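Local atomic coordinates of malonyl CoA-acyl carrier protein transacylase (Bartonella henselae, PDB entry 3QAT), a protein that probably catalyses transfer of the malonyl group from malonyl-CoA to acyl carrier protein, supplying the extender unit for fatty acid biosynthesis. Residues Leu85-Lys90 against Ala229-Leu234. Residues are numbered along the deposited sequence; the frame is centred on the assembly and turned at random.
Sequences LNVEKK and APIVPL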
ATOM      1  N   LEU A  85     -20.779   8.896  -6.209  1.00 18.58           N
ATOM      2  CA  LEU A  85     -20.321   8.323  -4.950  1.00 18.15           C
ATOM      3  C   LEU A  85     -20.101   9.406  -3.903  1.00 18.31           C
ATOM      4  O   LEU A  85     -19.393  10.379  -4.151  1.00 18.50           O
ATOM      5  CB  LEU A  85     -19.008   7.519  -5.127  1.00 17.19           C
ATOM      6  CG  LEU A  85     -18.377   6.983  -3.832  1.00 18.34           C
ATOM      7  CD1 LEU A  85     -19.227   5.854  -3.189  1.00 20.61           C
ATOM      8  CD2 LEU A  85     -16.919   6.551  -4.096  1.00 16.33           C
ATOM      9  N   ASN A  86     -20.727   9.220  -2.744  1.00 19.46           N
ATOM     10  CA  ASN A  86     -20.402   9.975  -1.542  1.00 20.22           C
ATOM     11  C   ASN A  86     -19.728   8.987  -0.600  1.00 19.72           C
ATOM     12  O   ASN A  86     -20.371   8.092  -0.054  1.00 19.34           O
ATOM     13  CB  ASN A  86     -21.675  10.560  -0.903  1.00 20.87           C
ATOM     14  CG  ASN A  86     -21.381  11.440   0.303  1.00 25.00           C
ATOM     15  OD1 ASN A  86     -20.682  11.041   1.242  1.00 26.06           O
ATOM     16  ND2 ASN A  86     -21.949  12.645   0.299  1.00 28.93           N
ATOM     17  N   VAL A  87     -18.412   9.137  -0.456  1.00 19.58           N
ATOM     18  CA  VAL A  87     -17.621   8.211   0.346  1.00 19.52           C
ATOM     19  C   VAL A  87     -18.148   8.128   1.786  1.00 20.63           C
ATOM     20  O   VAL A  87     -18.320   7.028   2.324  1.00 20.14           O
ATOM     21  CB  VAL A  87     -16.115   8.608   0.325  1.00 19.01           C
ATOM     22  CG1 VAL A  87     -15.331   7.822   1.363  1.00 19.42           C
ATOM     23  CG2 VAL A  87     -15.536   8.408  -1.051  1.00 18.35           C
ATOM     24  N   GLU A  88     -18.419   9.289   2.391  1.00 21.38           N
ATOM     25  CA  GLU A  88     -18.796   9.339   3.797  1.00 23.28           C
ATOM     26  C   GLU A  88     -20.098   8.575   4.021  1.00 23.72           C
ATOM     27  O   GLU A  88     -20.289   7.921   5.049  1.00 24.17           O
ATOM     28  CB  GLU A  88     -18.914  10.798   4.260  1.00 24.35           C
ATOM     29  CG  GLU A  88     -19.350  10.957   5.698  1.00 27.95           C
ATOM     30  CD  GLU A  88     -19.408  12.416   6.135  1.00 32.41           C
ATOM     31  OE1 GLU A  88     -19.112  13.315   5.312  1.00 35.41           O
ATOM     32  OE2 GLU A  88     -19.751  12.659   7.309  1.00 35.40           O
ATOM     33  N   LYS A  89     -20.973   8.625   3.019  1.00 24.26           N
ATOM     34  CA  LYS A  89     -22.265   7.960   3.105  1.00 25.12           C
ATOM     35  C   LYS A  89     -22.215   6.467   2.797  1.00 24.33           C
ATOM     36  O   LYS A  89     -23.013   5.699   3.351  1.00 24.64           O
ATOM     37  CB  LYS A  89     -23.284   8.659   2.197  1.00 26.33           C
ATOM     38  CG  LYS A  89     -23.764  10.010   2.732  1.00 29.42           C
ATOM     39  CD  LYS A  89     -24.847  10.588   1.825  1.00 34.45           C
ATOM     40  CE  LYS A  89     -25.681  11.657   2.536  1.00 37.84           C
ATOM     41  NZ  LYS A  89     -24.847  12.836   2.919  1.00 39.87           N
ATOM     42  N   LYS A  90     -21.279   6.049   1.935  1.00 21.84           N
ATOM     43  CA  LYS A  90     -21.331   4.693   1.352  1.00 21.09           C
ATOM     44  C   LYS A  90     -20.232   3.731   1.776  1.00 19.88           C
ATOM     45  O   LYS A  90     -20.350   2.521   1.559  1.00 20.22           O
ATOM     46  CB  LYS A  90     -21.340   4.771  -0.177  1.00 20.67           C
ATOM     47  CG  LYS A  90     -22.571   5.448  -0.756  1.00 22.40           C
ATOM     48  CD  LYS A  90     -23.813   4.590  -0.501  1.00 26.39           C
ATOM     49  CE  LYS A  90     -25.000   5.115  -1.264  1.00 28.83           C
ATOM     50  NZ  LYS A  90     -26.189   4.261  -1.006  1.00 31.25           N
ATOM     51  N   ALA A 229      -9.059  15.511   9.731  1.00 15.02           N
ATOM     52  CA  ALA A 229      -9.540  14.170  10.108  1.00 13.96           C
ATOM     53  C   ALA A 229     -10.202  13.521   8.891  1.00 14.10           C
ATOM     54  O   ALA A 229     -10.981  14.172   8.178  1.00 14.53           O
ATOM     55  CB  ALA A 229     -10.559  14.257  11.292  1.00 15.37           C
ATOM     56  N   PRO A 230      -9.903  12.234   8.629  1.00 13.24           N
ATOM     57  CA  PRO A 230     -10.565  11.591   7.485  1.00 13.53           C
ATOM     58  C   PRO A 230     -12.077  11.468   7.693  1.00 14.08           C
ATOM     59  O   PRO A 230     -12.539  11.320   8.838  1.00 14.91           O
ATOM     60  CB  PRO A 230      -9.918  10.196   7.438  1.00 13.38           C
ATOM     61  CG  PRO A 230      -9.538   9.926   8.873  1.00 11.93           C
ATOM     62  CD  PRO A 230      -9.060  11.298   9.390  1.00 12.49           C
ATOM     63  N   ILE A 231     -12.834  11.528   6.601  1.00 14.00           N
ATOM     64  CA  ILE A 231     -14.308  11.525   6.685  1.00 16.09           C
ATOM     65  C   ILE A 231     -14.891  10.151   7.072  1.00 15.73           C
ATOM     66  O   ILE A 231     -16.033  10.058   7.579  1.00 16.77           O
ATOM     67  CB  ILE A 231     -14.955  12.023   5.377  1.00 17.53           C
ATOM     68  CG1 ILE A 231     -14.621  11.059   4.233  1.00 17.88           C
ATOM     69  CG2 ILE A 231     -14.563  13.489   5.104  1.00 21.76           C
ATOM     70  CD1 ILE A 231     -15.510  11.131   3.080  1.00 25.59           C
ATOM     71  N   VAL A 232     -14.112   9.096   6.822  1.00 15.50           N
ATOM     72  CA  VAL A 232     -14.378   7.752   7.374  1.00 15.20           C
ATOM     73  C   VAL A 232     -13.050   7.236   7.924  1.00 14.30           C
ATOM     74  O   VAL A 232     -12.008   7.696   7.467  1.00 12.82           O
ATOM     75  CB  VAL A 232     -15.019   6.773   6.356  1.00 16.79           C
ATOM     76  CG1 VAL A 232     -16.281   7.378   5.735  1.00 18.44           C
ATOM     77  CG2 VAL A 232     -14.051   6.350   5.273  1.00 15.67           C
ATOM     78  N   PRO A 233     -13.074   6.320   8.916  1.00 13.30           N
ATOM     79  CA  PRO A 233     -11.816   5.989   9.572  1.00 12.73           C
ATOM     80  C   PRO A 233     -10.859   5.195   8.696  1.00 10.92           C
ATOM     81  O   PRO A 233     -11.288   4.412   7.840  1.00 10.05           O
ATOM     82  CB  PRO A 233     -12.244   5.107  10.760  1.00 12.75           C
ATOM     83  CG  PRO A 233     -13.694   5.419  10.985  1.00 14.96           C
ATOM     84  CD  PRO A 233     -14.238   5.719   9.621  1.00 14.73           C
ATOM     85  N   LEU A 234      -9.577   5.410   8.962  1.00 10.69           N
ATOM     86  CA  LEU A 234      -8.527   4.593   8.366  1.00  9.73           C
ATOM     87  C   LEU A 234      -8.193   3.400   9.269  1.00 10.75           C
ATOM     88  O   LEU A 234      -7.887   3.587  10.465  1.00 11.51           O
ATOM     89  CB  LEU A 234      -7.292   5.476   8.212  1.00 10.49           C
ATOM     90  CG  LEU A 234      -6.049   4.742   7.678  1.00  8.27           C
ATOM     91  CD1 LEU A 234      -6.130   4.543   6.158  1.00  9.51           C
ATOM     92  CD2 LEU A 234      -4.752   5.461   8.096  1.00  9.73           C
TER
HETATM   93  O   HOH W   1     -16.962  12.185   9.011  1.00 26.66           O
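Val87 and Glu88 meet Ile231 and Val232 in a small apolar contact, bridged by one water, between an N-capped helical turn and a loop of the acyltransferase fold. The turn, 87-90, follows the long helix 62-82 and leads into strand 93-96, an outermost strand of the parallel sheet; the loop connects helix 212-224 to strand 234-235. The contact buries 202 Å², both sides summed, and no direct hydrogen bond joins the two segments.

Ile231 sends its CD1 methyl to the start of the helix. Its CG1 stands between the backbone N and the carbonyl carbon (chi1 64°), and CD1 extends beyond it. Ile231 CD1 lies 3.5 Å from Glu88 N and 3.7 Å from Val87 CG1; the Val87 and Ile231 side chains cross at about a right angle. Val232 packs alongside: its CG1, anti to its own carbonyl carbon, rests 3.7 Å from Glu88 CA, a methyl against backbone, while Val232 CG2 is in looser contact with Val87 CG1 at 4.4 Å. Val87 and Val232 are buried, whereas Glu88 and Ile231 form the exposed margin, and Val87 also touches Glu81 of helix 62-82.

On that margin the extended Glu88 side chain brings its carboxylate to a water. This water donates to Ile231 O at 2.7 Å and, weakly, to Glu88 OE2.

Backbone hydrogen bonds join Ile231 to Ala108 and Pro233 to Val94 of strand 93-96. The helical turn has its own cap at Asn86, whose OD1 accepts from Lys89 N at 3.0 Å, with an N-H...O angle of 146° and the donor standing 39° out of the carbonyl plane.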